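PDB 6BA9: iron aquisition yersiniabactin synthesis enzyme, YbtT from Escherichia coli, which acts as a low-specificity type II thioesterase that maintains production of the metallophore yersiniabactin by its nonribosomal peptide and polyketide assembly line. Local coordinates for residues Glu36-Cys41 against Gln231-Phe236; Val46-Arg51 against Arg166-Ala171; Leu84-His89 against Phe97-Leu102; His215-Val220 against Val241-His246; His226-Pro229 against Ser235-Thr238. The protein carries 1 engineered substitution. All coordinates share one frame; numbering follows the deposited sequence.

Interaction 1: Glu36-Cys41 against Gln231-Phe236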
# COMPACT_ATOMS: atom_id res chain seq x y z
N GLU A 36 17.07 7.06 -6.77
CA GLU A 36 16.81 7.95 -7.89
C GLU A 36 15.39 8.49 -7.86
O GLU A 36 14.44 7.71 -7.81
CB GLU A 36 17.06 7.20 -9.19
CG GLU A 36 16.84 8.02 -10.44
CD GLU A 36 17.09 7.25 -11.72
OE1 GLU A 36 17.18 7.89 -12.79
OE2 GLU A 36 17.18 5.99 -11.67
N GLN A 37 15.23 9.80 -7.91
CA GLN A 37 13.91 10.43 -7.93
C GLN A 37 13.30 10.31 -9.33
O GLN A 37 13.88 10.79 -10.31
CB GLN A 37 14.02 11.88 -7.49
CG GLN A 37 12.71 12.62 -7.48
CD GLN A 37 12.70 13.79 -6.52
OE1 GLN A 37 13.71 14.12 -5.90
NE2 GLN A 37 11.55 14.41 -6.37
N LEU A 38 12.14 9.67 -9.42
CA LEU A 38 11.52 9.35 -10.70
C LEU A 38 10.34 10.25 -11.06
O LEU A 38 9.76 10.09 -12.15
CB LEU A 38 11.10 7.89 -10.72
CG LEU A 38 12.27 6.92 -10.55
CD1 LEU A 38 11.82 5.48 -10.40
CD2 LEU A 38 13.21 7.02 -11.75
N ALA A 39 9.97 11.17 -10.19
CA ALA A 39 8.93 12.15 -10.46
C ALA A 39 9.18 13.32 -9.53
O ALA A 39 9.90 13.19 -8.54
CB ALA A 39 7.52 11.59 -10.23
N ASP A 40 8.60 14.48 -9.85
CA ASP A 40 8.95 15.71 -9.15
C ASP A 40 8.21 15.93 -7.82
O ASP A 40 8.56 16.85 -7.07
CB ASP A 40 8.72 16.90 -10.07
CG ASP A 40 9.71 16.95 -11.24
OD1 ASP A 40 10.70 16.19 -11.25
OD2 ASP A 40 9.47 17.76 -12.14
N CYS A 41 7.20 15.12 -7.52
CA CYS A 41 6.48 15.26 -6.26
C CYS A 41 7.37 14.87 -5.10
O CYS A 41 8.31 14.08 -5.25
CB CYS A 41 5.26 14.32 -6.27
SG CYS A 41 5.63 12.58 -6.63
N GLN A 231 10.71 -3.27 -8.50
CA GLN A 231 11.53 -3.80 -9.59
C GLN A 231 11.26 -3.09 -10.91
O GLN A 231 12.14 -3.07 -11.78
CB GLN A 231 11.29 -5.30 -9.72
CG GLN A 231 11.54 -6.08 -8.44
CD GLN A 231 13.01 -6.15 -8.10
OE1 GLN A 231 13.83 -6.39 -8.98
NE2 GLN A 231 13.35 -5.92 -6.84
N GLN A 232 10.07 -2.54 -11.09
CA GLN A 232 9.70 -1.78 -12.28
C GLN A 232 9.24 -0.39 -11.86
O GLN A 232 8.22 0.12 -12.33
CB GLN A 232 8.61 -2.53 -13.06
CG GLN A 232 9.01 -3.92 -13.55
CD GLN A 232 10.19 -3.90 -14.48
OE1 GLN A 232 10.38 -2.95 -15.24
NE2 GLN A 232 11.00 -4.95 -14.41
N ALA A 233 10.04 0.24 -11.00
CA ALA A 233 9.71 1.56 -10.46
C ALA A 233 9.44 2.58 -11.56
O ALA A 233 8.55 3.42 -11.43
CB ALA A 233 10.84 2.04 -9.56
N ARG A 234 10.23 2.55 -12.64
CA ARG A 234 10.02 3.54 -13.70
C ARG A 234 8.62 3.43 -14.29
O ARG A 234 7.94 4.44 -14.48
CB ARG A 234 11.11 3.39 -14.77
CG ARG A 234 12.48 3.79 -14.26
CD ARG A 234 13.54 3.87 -15.34
NE ARG A 234 14.87 3.79 -14.75
CZ ARG A 234 15.61 4.83 -14.37
NH1 ARG A 234 15.18 6.08 -14.53
NH2 ARG A 234 16.80 4.62 -13.82
N SER A 235 8.16 2.20 -14.56
CA SER A 235 6.80 2.01 -15.07
C SER A 235 5.75 2.42 -14.04
O SER A 235 4.74 3.05 -14.39
CB SER A 235 6.61 0.55 -15.48
OG SER A 235 7.53 0.18 -16.50
N PHE A 236 5.97 2.06 -12.78
CA PHE A 236 5.02 2.38 -11.71
C PHE A 236 4.82 3.89 -11.60
O PHE A 236 3.69 4.38 -11.64
CB PHE A 236 5.57 1.77 -10.41
CG PHE A 236 4.69 1.93 -9.19
CD1 PHE A 236 3.60 1.10 -8.98
CD2 PHE A 236 5.02 2.86 -8.20
CE1 PHE A 236 2.83 1.23 -7.84
CE2 PHE A 236 4.24 2.99 -7.06
CZ PHE A 236 3.15 2.17 -6.89
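Leu38 and Arg234 mark the closest approach of the two backbones, their CA atoms lying 6.7 Å apart. Residues 36-41 form an irregular loop, whereas 231-236 carry the start of helix 233-243. Gln232 occupies the N-cap position there, and its O accepts the first-turn bond from Phe236 N.

Two kinds of contact join them. Glu36 sends its carboxylate out on an extended chain, with CG anti to the backbone N (chi1 -179°), and forms a salt bridge with Arg234. The bond from Arg234 NH1 to Glu36 OE1 measures 3.2 Å and lies in the guanidinium plane but comes from above the carboxylate plane, 47° out of it; Arg234 NH2 stands only 2.6 Å from Glu36 OE2, but that bond is bent and weak. The two planes are accordingly turned 73° apart, unlike a flat, end-on pair. Alongside the bridge, Leu38 splits its two methyls: CD1 rests on Ala233 CB at 3.7 Å, while CD2 touches Arg234 NH1 at 3.5 Å.

Apolar packing continues into the fold, where Leu38 also meets Phe237 of helix 233-243 and Trp7 of strand 3-7. Farther along the loop, before strand 42-46, Ala39 packs on Val241 of the same helix.

Interaction 2: Val46-Arg51 against Arg166-Ala171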
# COMPACT_ATOMS: atom_id res chain seq x y z
N VAL A 46 4.98 5.18 4.36
CA VAL A 46 4.31 4.94 5.64
C VAL A 46 4.97 3.73 6.32
O VAL A 46 5.17 2.69 5.69
CB VAL A 46 2.81 4.68 5.42
CG1 VAL A 46 2.10 4.45 6.74
CG2 VAL A 46 2.17 5.84 4.69
N THR A 47 5.29 3.88 7.60
CA THR A 47 5.83 2.79 8.42
C THR A 47 4.72 2.16 9.24
O THR A 47 4.02 2.86 9.97
CB THR A 47 6.86 3.35 9.40
OG1 THR A 47 7.83 4.15 8.72
CG2 THR A 47 7.55 2.24 10.16
N TRP A 48 4.57 0.84 9.14
CA TRP A 48 3.66 0.14 10.03
C TRP A 48 4.27 0.05 11.44
O TRP A 48 5.46 -0.28 11.58
CB TRP A 48 3.38 -1.26 9.53
CG TRP A 48 2.75 -1.42 8.15
CD1 TRP A 48 2.95 -2.48 7.32
CD2 TRP A 48 1.83 -0.54 7.47
NE1 TRP A 48 2.21 -2.33 6.17
CE2 TRP A 48 1.52 -1.15 6.23
CE3 TRP A 48 1.24 0.69 7.77
CZ2 TRP A 48 0.66 -0.58 5.30
CZ3 TRP A 48 0.37 1.26 6.84
CH2 TRP A 48 0.10 0.61 5.61
N PRO A 49 3.51 0.36 12.49
CA PRO A 49 4.04 0.20 13.84
C PRO A 49 4.68 -1.17 14.05
O PRO A 49 4.25 -2.20 13.49
CB PRO A 49 2.80 0.40 14.72
CG PRO A 49 1.96 1.37 13.93
CD PRO A 49 2.18 0.98 12.49
N GLY A 50 5.78 -1.16 14.81
CA GLY A 50 6.49 -2.36 15.19
C GLY A 50 7.85 -2.52 14.56
O GLY A 50 8.54 -3.50 14.87
N ARG A 51 8.26 -1.62 13.67
CA ARG A 51 9.53 -1.75 12.99
C ARG A 51 10.07 -0.36 12.69
O ARG A 51 9.37 0.65 12.83
CB ARG A 51 9.39 -2.53 11.68
CG ARG A 51 8.61 -1.77 10.60
CD ARG A 51 7.65 -2.67 9.79
NE ARG A 51 6.47 -3.03 10.58
CZ ARG A 51 5.56 -3.94 10.22
NH1 ARG A 51 5.70 -4.62 9.09
NH2 ARG A 51 4.54 -4.18 11.02
N ARG A 166 3.06 -11.96 11.04
CA ARG A 166 1.74 -12.51 11.34
C ARG A 166 0.74 -11.41 11.69
O ARG A 166 -0.43 -11.50 11.31
CB ARG A 166 1.83 -13.52 12.48
CG ARG A 166 2.41 -14.85 12.05
CD ARG A 166 2.23 -15.85 13.19
NE ARG A 166 2.69 -17.19 12.85
CZ ARG A 166 1.97 -18.10 12.20
NH1 ARG A 166 0.76 -17.85 11.78
NH2 ARG A 166 2.49 -19.28 11.96
N ALA A 167 1.19 -10.34 12.36
CA ALA A 167 0.29 -9.21 12.61
C ALA A 167 -0.16 -8.58 11.30
O ALA A 167 -1.35 -8.34 11.08
CB ALA A 167 0.98 -8.19 13.51
N ASP A 168 0.79 -8.32 10.40
CA ASP A 168 0.47 -7.69 9.13
C ASP A 168 -0.48 -8.58 8.32
O ASP A 168 -1.48 -8.12 7.76
CB ASP A 168 1.73 -7.44 8.28
CG ASP A 168 2.65 -6.36 8.82
OD1 ASP A 168 2.39 -5.72 9.85
OD2 ASP A 168 3.71 -6.18 8.16
N PHE A 169 -0.14 -9.88 8.20
CA PHE A 169 -0.96 -10.78 7.40
C PHE A 169 -2.33 -11.02 8.03
O PHE A 169 -3.33 -11.15 7.30
CB PHE A 169 -0.19 -12.07 7.09
CG PHE A 169 0.70 -11.94 5.88
CD1 PHE A 169 0.19 -12.21 4.63
CD2 PHE A 169 2.02 -11.57 6.00
CE1 PHE A 169 1.00 -12.09 3.52
CE2 PHE A 169 2.82 -11.45 4.87
CZ PHE A 169 2.30 -11.72 3.66
N TYR A 170 -2.41 -11.05 9.35
CA TYR A 170 -3.72 -11.13 9.99
C TYR A 170 -4.56 -9.89 9.66
O TYR A 170 -5.74 -10.01 9.30
CB TYR A 170 -3.61 -11.34 11.51
CG TYR A 170 -5.00 -11.39 12.13
CD1 TYR A 170 -5.65 -10.24 12.56
CD2 TYR A 170 -5.69 -12.59 12.21
CE1 TYR A 170 -6.92 -10.28 13.06
CE2 TYR A 170 -6.97 -12.64 12.73
CZ TYR A 170 -7.58 -11.49 13.14
OH TYR A 170 -8.86 -11.53 13.65
N ALA A 171 -3.95 -8.71 9.73
CA ALA A 171 -4.69 -7.49 9.39
C ALA A 171 -5.23 -7.57 7.97
O ALA A 171 -6.39 -7.25 7.71
CB ALA A 171 -3.79 -6.28 9.54
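The ionic part of this contact is a two-pronged salt bridge between Arg51 and Asp168. Arg51 NH1 donates to Asp168 OD2 at 2.7 Å and Arg51 NH2 to Asp168 OD1 at 2.9 Å, both bonds nearly straight. Each oxygen uses its syn lone pair, and the guanidinium and carboxylate planes lie only 6° apart, so the two groups meet edge to edge as one almost flat unit. The arginine reaches this position on a chain bent at chi2 (-140°) and chi3 (74°), which folds the guanidinium back over the turn.

Further hydrogen bonds fix the rotation of the guanidinium. Arg51 NH2 also donates to Pro49 O at 3.2 Å, again near its own plane, and NE makes a weak bond to Trp48 O. These carbonyls belong to the type II turn from Trp48 to Arg51, in which Gly50 adopts a positive phi. On the carboxylate, OD2 accepts a second bond, from Gly24 N, which would help to offset the buried charge.

Van der Waals contact is slighter: Trp48 CD1 lies 3.9 Å from Asp168 OD2. Within the loop, Trp48 CB lies over one face of the guanidinium, displaced toward its rim.

The bridge ties the loop after strand 42-46 to helix 155-174, which lies in the insertion between strands 112-116 and 190-195, where related thioesterases carry their lid. Met91 of helix 91-105 touches both Trp48 and Asp168, and Leu66 of helix 63-77 backs Trp48.

Interaction 3: Leu84-His89 against Phe97-Leu102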
# COMPACT_ATOMS: atom_id res chain seq x y z
N LEU A 84 -2.51 16.06 -2.53
CA LEU A 84 -2.14 14.82 -1.86
C LEU A 84 -2.56 13.64 -2.72
O LEU A 84 -3.72 13.54 -3.14
CB LEU A 84 -2.81 14.72 -0.49
CG LEU A 84 -2.57 13.40 0.25
CD1 LEU A 84 -1.12 13.24 0.69
CD2 LEU A 84 -3.48 13.31 1.45
N LEU A 85 -1.61 12.75 -2.99
CA LEU A 85 -1.86 11.48 -3.65
C LEU A 85 -1.58 10.34 -2.67
O LEU A 85 -0.50 10.30 -2.07
CB LEU A 85 -0.97 11.33 -4.88
CG LEU A 85 -1.12 12.43 -5.95
CD1 LEU A 85 -0.04 12.27 -7.02
CD2 LEU A 85 -2.48 12.35 -6.59
N LEU A 86 -2.54 9.45 -2.49
CA LEU A 86 -2.37 8.28 -1.62
C LEU A 86 -2.22 7.05 -2.49
O LEU A 86 -3.02 6.85 -3.40
CB LEU A 86 -3.59 8.08 -0.73
CG LEU A 86 -3.71 9.01 0.45
CD1 LEU A 86 -5.13 8.92 1.03
CD2 LEU A 86 -2.68 8.63 1.49
N ALA A 87 -1.19 6.25 -2.23
CA ALA A 87 -0.94 5.03 -2.98
C ALA A 87 -0.67 3.87 -2.02
O ALA A 87 -0.18 4.07 -0.91
CB ALA A 87 0.26 5.19 -3.89
N GLY A 88 -0.96 2.66 -2.46
CA GLY A 88 -0.60 1.48 -1.69
C GLY A 88 -0.56 0.26 -2.57
O GLY A 88 -1.28 0.18 -3.57
N HIS A 89 0.29 -0.70 -2.19
CA HIS A 89 0.44 -1.97 -2.90
C HIS A 89 0.07 -3.11 -1.95
O HIS A 89 0.55 -3.16 -0.81
CB HIS A 89 1.88 -2.15 -3.37
CG HIS A 89 2.07 -3.33 -4.27
ND1 HIS A 89 1.55 -3.40 -5.55
CD2 HIS A 89 2.74 -4.50 -4.07
CE1 HIS A 89 1.92 -4.55 -6.10
NE2 HIS A 89 2.62 -5.23 -5.22
N PHE A 97 -6.82 3.00 0.71
CA PHE A 97 -8.25 3.16 0.47
C PHE A 97 -8.99 3.64 1.72
O PHE A 97 -9.75 4.62 1.67
CB PHE A 97 -8.82 1.82 -0.00
CG PHE A 97 -10.32 1.78 -0.10
CD1 PHE A 97 -10.98 2.56 -1.02
CD2 PHE A 97 -11.04 0.95 0.70
CE1 PHE A 97 -12.38 2.49 -1.13
CE2 PHE A 97 -12.43 0.88 0.60
CZ PHE A 97 -13.08 1.65 -0.31
N GLU A 98 -8.77 2.97 2.86
CA GLU A 98 -9.47 3.36 4.08
C GLU A 98 -9.03 4.73 4.58
O GLU A 98 -9.85 5.48 5.13
CB GLU A 98 -9.32 2.26 5.15
CG GLU A 98 -10.02 0.94 4.83
CD GLU A 98 -11.53 1.02 4.90
OE1 GLU A 98 -12.06 1.99 5.50
OE2 GLU A 98 -12.17 0.11 4.34
N THR A 99 -7.77 5.08 4.38
CA THR A 99 -7.30 6.43 4.70
C THR A 99 -7.98 7.46 3.82
O THR A 99 -8.44 8.51 4.31
CB THR A 99 -5.78 6.49 4.52
OG1 THR A 99 -5.15 5.55 5.40
CG2 THR A 99 -5.24 7.88 4.86
N CYS A 100 -8.08 7.17 2.53
CA CYS A 100 -8.73 8.08 1.60
C CYS A 100 -10.19 8.25 1.97
O CYS A 100 -10.72 9.37 1.89
CB CYS A 100 -8.58 7.53 0.17
SG CYS A 100 -8.98 8.74 -1.13
N ARG A 101 -10.84 7.18 2.40
CA ARG A 101 -12.24 7.25 2.85
C ARG A 101 -12.38 8.27 3.97
O ARG A 101 -13.26 9.14 3.93
CB ARG A 101 -12.69 5.86 3.29
CG ARG A 101 -14.12 5.73 3.80
CD ARG A 101 -14.64 4.26 3.67
NE ARG A 101 -15.63 3.98 4.70
CZ ARG A 101 -15.61 2.95 5.54
NH1 ARG A 101 -14.66 2.03 5.48
NH2 ARG A 101 -16.58 2.82 6.45
N LEU A 102 -11.51 8.19 4.98
CA LEU A 102 -11.60 9.12 6.10
C LEU A 102 -11.33 10.56 5.66
O LEU A 102 -12.04 11.48 6.08
CB LEU A 102 -10.61 8.71 7.20
CG LEU A 102 -10.89 7.37 7.88
CD1 LEU A 102 -9.78 6.96 8.79
CD2 LEU A 102 -12.22 7.39 8.66
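Leu86 carries this contact, with 67 Å² of its surface buried against the helix, and Thr99 and Cys100 supply the other side. The CG of Leu86 lies anti to the carbonyl carbon (chi1 -76°), and the extended branch ending in CD1 does the touching. That Leu86 methyl reaches the helix backbone itself, at 3.7 Å from Cys100 N, and sits 3.8 Å from Cys100 CB. The approach of main chain to main chain is correspondingly close, with the CA atoms of Leu86 and Cys100 7.1 Å apart.

Thr99 presents its methyl rather than its hydroxyl. CG2 stands anti to the backbone N and meets Leu86 CD1 at 4.0 Å, while OG1 is hydrogen-bonded to Val95 O, one turn earlier in the helix. The polar atom is thereby satisfied within its own helix, leaving a carbon surface for the leucine.

Cys100 contributes CB and its backbone, and its side chain packs against the loop residues Pro110 and Thr188. All three residues are buried; the side-chain contact is apolar, and the leucine methyl also rests on the helix backbone.

The arrangement is the first half of a beta-alpha-beta crossover, strand 84-89, helix 91-105 and strand 112-116, within an alpha/beta-hydrolase fold; the turn between the first strand and the helix corresponds to the nucleophile elbow of that fold. Helix 63-77 lies alongside, its Leu74 meeting Leu86 and its Ala67 and Leu70 meeting Thr99, while Leu113 of strand 112-116 also touches Leu86.

Interaction 4: His215-Val220 against Val241-His246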
# COMPACT_ATOMS: atom_id res chain seq x y z
N HIS A 215 -14.93 7.12 -9.65
CA HIS A 215 -14.15 7.81 -10.68
C HIS A 215 -12.83 7.06 -10.78
O HIS A 215 -11.88 7.35 -10.03
CB HIS A 215 -13.96 9.28 -10.34
CG HIS A 215 -15.25 10.01 -10.22
ND1 HIS A 215 -15.69 10.56 -9.04
CD2 HIS A 215 -16.23 10.24 -11.13
CE1 HIS A 215 -16.88 11.11 -9.23
NE2 HIS A 215 -17.23 10.93 -10.49
N VAL A 216 -12.76 6.08 -11.67
CA VAL A 216 -11.67 5.11 -11.64
C VAL A 216 -11.22 4.78 -13.05
O VAL A 216 -12.03 4.67 -13.97
CB VAL A 216 -12.09 3.86 -10.85
CG1 VAL A 216 -13.29 3.19 -11.49
CG2 VAL A 216 -10.93 2.88 -10.71
N THR A 217 -9.92 4.64 -13.21
CA THR A 217 -9.27 4.23 -14.45
C THR A 217 -8.48 2.97 -14.17
O THR A 217 -7.80 2.88 -13.14
CB THR A 217 -8.29 5.30 -14.91
OG1 THR A 217 -8.99 6.54 -15.13
CG2 THR A 217 -7.60 4.87 -16.22
N GLY A 218 -8.53 2.02 -15.10
CA GLY A 218 -7.77 0.79 -15.00
C GLY A 218 -8.64 -0.44 -14.85
O GLY A 218 -9.87 -0.38 -14.97
N PRO A 219 -8.02 -1.60 -14.57
CA PRO A 219 -6.59 -1.76 -14.28
C PRO A 219 -5.68 -1.44 -15.45
O PRO A 219 -5.98 -1.74 -16.62
CB PRO A 219 -6.46 -3.25 -13.91
CG PRO A 219 -7.86 -3.67 -13.49
CD PRO A 219 -8.77 -2.85 -14.34
N VAL A 220 -4.58 -0.76 -15.13
CA VAL A 220 -3.46 -0.56 -16.03
C VAL A 220 -2.41 -1.58 -15.65
O VAL A 220 -2.04 -1.71 -14.47
CB VAL A 220 -2.93 0.88 -15.94
CG1 VAL A 220 -1.63 1.04 -16.74
CG2 VAL A 220 -4.01 1.90 -16.39
N VAL A 241 2.07 9.34 -12.61
CA VAL A 241 2.13 10.73 -13.06
C VAL A 241 1.18 10.97 -14.22
O VAL A 241 0.45 11.97 -14.25
CB VAL A 241 3.57 11.13 -13.40
CG1 VAL A 241 3.60 12.57 -13.95
CG2 VAL A 241 4.46 11.02 -12.19
N ARG A 242 1.16 10.05 -15.20
CA ARG A 242 0.33 10.19 -16.40
C ARG A 242 -1.14 10.36 -16.05
O ARG A 242 -1.88 11.05 -16.77
CB ARG A 242 0.44 8.94 -17.28
CG ARG A 242 1.70 8.82 -18.08
CD ARG A 242 1.63 7.58 -18.98
NE ARG A 242 0.54 7.68 -19.96
CZ ARG A 242 -0.48 6.83 -20.10
NH1 ARG A 242 -0.58 5.74 -19.35
NH2 ARG A 242 -1.41 7.06 -21.02
N HIS A 243 -1.60 9.70 -14.99
CA HIS A 243 -3.02 9.66 -14.68
C HIS A 243 -3.51 10.76 -13.75
O HIS A 243 -4.72 10.88 -13.55
CB HIS A 243 -3.42 8.28 -14.13
CG HIS A 243 -3.47 7.22 -15.17
ND1 HIS A 243 -2.39 6.44 -15.51
CD2 HIS A 243 -4.48 6.83 -15.99
CE1 HIS A 243 -2.73 5.61 -16.48
NE2 HIS A 243 -3.99 5.82 -16.79
N PHE A 244 -2.62 11.57 -13.16
CA PHE A 244 -3.02 12.65 -12.25
C PHE A 244 -2.36 13.95 -12.69
O PHE A 244 -1.67 14.61 -11.91
CB PHE A 244 -2.70 12.28 -10.80
CG PHE A 244 -3.45 11.07 -10.33
CD1 PHE A 244 -4.76 11.17 -9.89
CD2 PHE A 244 -2.87 9.82 -10.39
CE1 PHE A 244 -5.47 10.05 -9.49
CE2 PHE A 244 -3.58 8.69 -9.99
CZ PHE A 244 -4.87 8.81 -9.55
N PRO A 245 -2.57 14.36 -13.94
CA PRO A 245 -1.90 15.58 -14.43
C PRO A 245 -2.28 16.82 -13.66
O PRO A 245 -1.46 17.74 -13.56
CB PRO A 245 -2.34 15.65 -15.90
CG PRO A 245 -3.61 14.88 -15.96
CD PRO A 245 -3.42 13.76 -14.99
N HIS A 246 -3.51 16.89 -13.15
CA HIS A 246 -3.90 18.03 -12.31
C HIS A 246 -2.98 18.16 -11.11
O HIS A 246 -2.46 19.24 -10.81
CB HIS A 246 -5.37 17.88 -11.88
CG HIS A 246 -5.68 16.61 -11.12
ND1 HIS A 246 -5.50 15.35 -11.64
CD2 HIS A 246 -6.21 16.43 -9.88
CE1 HIS A 246 -5.88 14.44 -10.76
NE2 HIS A 246 -6.32 15.07 -9.68
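His243 swings its imidazole toward the strand by placing CG anti to the carbonyl carbon (chi1 -74°), where it meets methyl groups of Thr217 and Val220. In Thr217, CG2 is anti to the backbone N and heads for the ring; in Val220 the CG2 branch does the touching. Thr217 CG2 lies 3.7 Å from His243 CD2, and Val220 CG2 lies 3.9 Å from His243 CE1. Both methyls also approach NE2 from the same side of the ring, each coming in obliquely. On the other nitrogen, ND1 is hydrogen-bonded to Gln239 O in the preceding helical turn, which fixes the rotation of the ring.

Thr217 and Val220, three residues apart, both direct CB toward the helix, a departure from the regular strand pattern. Between them Gly218 has a positive phi (114°), and a cis peptide bond leads into Pro219.

This is a surface contact at an edge of the sheet. Strand 216-222 is an outermost strand, bonded to 190-195, whose Leu191 touches both His243 and Phe244; the chain runs here from helix 233-243 into helix 245-248.

Interaction 5: His226-Pro229 against Ser235-Thr238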
# COMPACT_ATOMS: atom_id res chain seq x y z
N HIS A 226 4.87 -9.65 -8.59
CA HIS A 226 4.22 -8.96 -7.48
C HIS A 226 5.02 -7.76 -6.97
O HIS A 226 4.44 -6.84 -6.39
CB HIS A 226 3.95 -9.91 -6.30
CG HIS A 226 3.12 -9.31 -5.20
ND1 HIS A 226 1.85 -8.83 -5.41
CD2 HIS A 226 3.39 -9.10 -3.89
CE1 HIS A 226 1.37 -8.34 -4.28
NE2 HIS A 226 2.28 -8.50 -3.34
N PHE A 227 6.33 -7.74 -7.17
CA PHE A 227 7.14 -6.64 -6.68
C PHE A 227 7.41 -5.57 -7.74
O PHE A 227 8.35 -4.78 -7.60
CB PHE A 227 8.40 -7.18 -6.00
CG PHE A 227 8.08 -7.97 -4.76
CD1 PHE A 227 7.75 -7.33 -3.59
CD2 PHE A 227 7.98 -9.35 -4.82
CE1 PHE A 227 7.39 -8.05 -2.46
CE2 PHE A 227 7.63 -10.07 -3.69
CZ PHE A 227 7.34 -9.43 -2.52
N TYR A 228 6.55 -5.49 -8.75
CA TYR A 228 6.70 -4.48 -9.80
C TYR A 228 6.84 -3.04 -9.28
O TYR A 228 7.52 -2.25 -9.93
CB TYR A 228 5.62 -4.60 -10.88
CG TYR A 228 4.19 -4.31 -10.44
CD1 TYR A 228 3.74 -3.00 -10.29
CD2 TYR A 228 3.30 -5.33 -10.20
CE1 TYR A 228 2.44 -2.73 -9.88
CE2 TYR A 228 1.99 -5.08 -9.80
CZ TYR A 228 1.58 -3.78 -9.64
OH TYR A 228 0.28 -3.57 -9.23
N PRO A 229 6.24 -2.62 -8.15
CA PRO A 229 6.45 -1.21 -7.76
C PRO A 229 7.90 -0.86 -7.52
O PRO A 229 8.31 0.29 -7.72
CB PRO A 229 5.60 -1.06 -6.50
CG PRO A 229 4.51 -2.09 -6.67
CD PRO A 229 5.24 -3.28 -7.29
N SER A 235 8.16 2.20 -14.56
CA SER A 235 6.80 2.01 -15.07
C SER A 235 5.75 2.42 -14.04
O SER A 235 4.74 3.05 -14.39
CB SER A 235 6.61 0.55 -15.48
OG SER A 235 7.53 0.18 -16.50
N PHE A 236 5.97 2.06 -12.78
CA PHE A 236 5.02 2.38 -11.71
C PHE A 236 4.82 3.89 -11.60
O PHE A 236 3.69 4.38 -11.64
CB PHE A 236 5.57 1.77 -10.41
CG PHE A 236 4.69 1.93 -9.19
CD1 PHE A 236 3.60 1.10 -8.98
CD2 PHE A 236 5.02 2.86 -8.20
CE1 PHE A 236 2.83 1.23 -7.84
CE2 PHE A 236 4.24 2.99 -7.06
CZ PHE A 236 3.15 2.17 -6.89
N PHE A 237 5.90 4.64 -11.47
CA PHE A 237 5.77 6.09 -11.35
C PHE A 237 5.27 6.74 -12.63
O PHE A 237 4.50 7.70 -12.56
CB PHE A 237 7.04 6.74 -10.82
CG PHE A 237 7.29 6.42 -9.37
CD1 PHE A 237 6.51 7.01 -8.38
CD2 PHE A 237 8.24 5.50 -9.00
CE1 PHE A 237 6.71 6.71 -7.05
CE2 PHE A 237 8.44 5.19 -7.68
CZ PHE A 237 7.67 5.80 -6.70
N THR A 238 5.66 6.22 -13.80
CA THR A 238 5.13 6.74 -15.05
C THR A 238 3.61 6.70 -15.07
O THR A 238 2.94 7.68 -15.43
CB THR A 238 5.68 5.96 -16.23
OG1 THR A 238 7.09 6.16 -16.30
CG2 THR A 238 5.04 6.44 -17.52
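Pro229 CB sits over the centre of one face of the Phe236 ring, 3.8 Å from its centroid and only 12° off the ring normal, a clear CH-pi contact. Tyr228 approaches the same phenyl group differently: its CE1 edge lies 4.1 Å from Phe236 CD1, which falls near the tyrosine plane. A face of the tyrosine is in turn covered by Pro229 CD, displaced toward the ring's rim. Phe236 passes the packing on along its helix, for CD2 stands over the centre of the Phe237 ring.

These residues join two consecutive helices, 228-231 and 233-243, near the C-terminal end of an alpha/beta-hydrolase fold. The break between the helices is short, and the CA atoms of Pro229 and Phe236 come within 5.5 Å. Phe236 lays its ring on the proline with CG anti to the backbone N (chi1 -177°).

The Tyr228 hydroxyl is hydrogen-bonded to Ser116 OG, and Leu193 of strand 190-195 packs against both Tyr228 and Phe236. Just ahead of the first helix lies His226, whose ND1 is hydrogen-bonded to Asp198 OD1 and whose side chain touches Ala90, the engineered residue. This grouping is consistent with the His-Asp pair of a catalytic triad whose nucleophile position has been replaced. Beside CB, Pro229 CG also reaches the phenyl group, 3.9 Å from Phe236 CE1.

Overall arrangement
All five contacts belong to one alpha/beta-hydrolase domain. Helix 233-243 serves interactions 1, 4 and 5: interactions 1 and 5 have centres 8 Å apart and share Ser235 and Phe236, while interactions 1 and 4 touch along that helix. Interaction 2 stands on the opposite side of the chain's centre from interaction 1, about 25 Å between centres. Along the chain, interaction 3 is nested within interaction 2, and that within interaction 1; interaction 5 is nested within interaction 4. Interactions 3 and 4 reach the same sheet. Interaction 3 meets interaction 5 where His89 NE2 probably bonds His226 O, linking the central strand to the histidine loop of the probable active site.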